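Local atomic coordinates of uncharacterized protein (Bacteroides ovatus, PDB entry 4IPB), a protein that is of unknown function but belongs to the PepSY-like family of putative beta-lactamase-inhibitor-like proteins. Residues 63-66 with 67-71. Sequence-based numbering, arbitrary orientation.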
# COMPACT_ATOMS: atom_id res chain seq x y z
N ASP A 63 -15.47 3.08 1.70
CA ASP A 63 -16.01 3.32 3.04
C ASP A 63 -14.90 3.46 4.10
O ASP A 63 -15.14 4.03 5.15
CB ASP A 63 -17.02 2.23 3.40
CG ASP A 63 -16.46 0.83 3.25
OD1 ASP A 63 -16.09 0.43 2.12
OD2 ASP A 63 -16.41 0.12 4.29
N ARG A 64 -13.71 2.92 3.81
CA ARG A 64 -12.59 2.99 4.76
C ARG A 64 -11.82 4.28 4.69
O ARG A 64 -10.96 4.53 5.53
CB ARG A 64 -11.61 1.82 4.53
CG ARG A 64 -11.92 0.57 5.34
CD ARG A 64 -13.08 -0.20 4.83
NE ARG A 64 -13.36 -1.31 5.76
CZ ARG A 64 -12.80 -2.53 5.71
NH1 ARG A 64 -11.91 -2.87 4.76
NH2 ARG A 64 -13.15 -3.43 6.63
N LEU A 65 -12.10 5.11 3.68
CA LEU A 65 -11.45 6.43 3.58
C LEU A 65 -11.98 7.44 4.55
O LEU A 65 -13.15 7.36 4.94
CB LEU A 65 -11.60 7.01 2.19
CG LEU A 65 -11.05 6.16 1.05
CD1 LEU A 65 -11.51 6.74 -0.25
CD2 LEU A 65 -9.55 6.10 1.14
N THR A 66 -11.15 8.42 4.93
CA THR A 66 -11.63 9.58 5.64
C THR A 66 -12.60 10.36 4.76
O THR A 66 -12.54 10.28 3.52
CB THR A 66 -10.49 10.54 6.04
OG1 THR A 66 -9.83 11.04 4.86
CG2 THR A 66 -9.49 9.82 6.91
N PRO A 67 -13.47 11.16 5.36
CA PRO A 67 -14.32 11.98 4.54
C PRO A 67 -13.54 12.86 3.57
O PRO A 67 -13.98 13.07 2.43
CB PRO A 67 -15.12 12.79 5.57
CG PRO A 67 -15.14 11.93 6.79
CD PRO A 67 -13.83 11.20 6.79
N THR A 68 -12.40 13.39 4.01
CA THR A 68 -11.63 14.31 3.19
C THR A 68 -11.17 13.66 1.91
O THR A 68 -11.32 14.25 0.82
CB THR A 68 -10.44 14.90 3.99
OG1 THR A 68 -10.95 15.72 5.05
CG2 THR A 68 -9.59 15.78 3.11
N VAL A 69 -10.64 12.44 2.02
CA VAL A 69 -10.17 11.75 0.83
C VAL A 69 -11.34 11.25 -0.02
O VAL A 69 -11.32 11.38 -1.24
CB VAL A 69 -9.19 10.62 1.15
CG1 VAL A 69 -8.73 9.94 -0.11
CG2 VAL A 69 -7.98 11.15 1.90
N TYR A 70 -12.36 10.70 0.64
CA TYR A 70 -13.60 10.32 -0.03
C TYR A 70 -14.21 11.43 -0.88
O TYR A 70 -14.57 11.22 -2.03
CB TYR A 70 -14.63 9.81 0.96
CG TYR A 70 -15.88 9.36 0.25
CD1 TYR A 70 -15.95 8.09 -0.31
CD2 TYR A 70 -17.01 10.16 0.22
CE1 TYR A 70 -17.11 7.66 -0.95
CE2 TYR A 70 -18.19 9.74 -0.41
CZ TYR A 70 -18.23 8.49 -0.99
OH TYR A 70 -19.37 8.08 -1.63
N ASN A 71 -14.38 12.59 -0.26
CA ASN A 71 -15.02 13.71 -0.91
C ASN A 71 -14.22 14.16 -2.13
O ASN A 71 -14.80 14.56 -3.15
CB ASN A 71 -15.19 14.90 0.02
CG ASN A 71 -16.21 14.65 1.11
OD1 ASN A 71 -17.04 13.72 1.03
ND2 ASN A 71 -16.15 15.47 2.15
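A chi1 of 62° tucks OG1 of Thr66 in between the N and C of its own backbone and directs it at the first turn of the helix that follows. From there the hydroxyl oxygen accepts a nearly straight hydrogen bond from Val69 N (OG1 to N 3.3 Å, N-H...O angle 166°). The same oxygen also rests against Val69 CG2, the branch beside the Val69 backbone N, OG1 to CG2 being 3.5 Å. The other Val69 branch, CG1, lies anti to the backbone N (chi1 -180°) and meets the tip of Leu65, whose CD2 comes to 4.1 Å as the two side chains cross at about a right angle. Thr66 is thus the N-cap of helix 67-75, with Pro67 in the first turn, and its hydroxyl takes a first-turn amide N-H, as an N-cap side chain does. One residue on, Tyr70 N donates to Thr66 O at 2.9 Å, starting the helical i to i+4 pattern that Asn71 N and Pro67 O continue. Leu65 CB sits 4.3 Å from Tyr70 CB, a loose apolar contact beside the capping turn. Beneath this start of the helix, Leu65 and Val69 both pack on Ile98 of strand 97-104, and Leu65 reaches Ile100 as well.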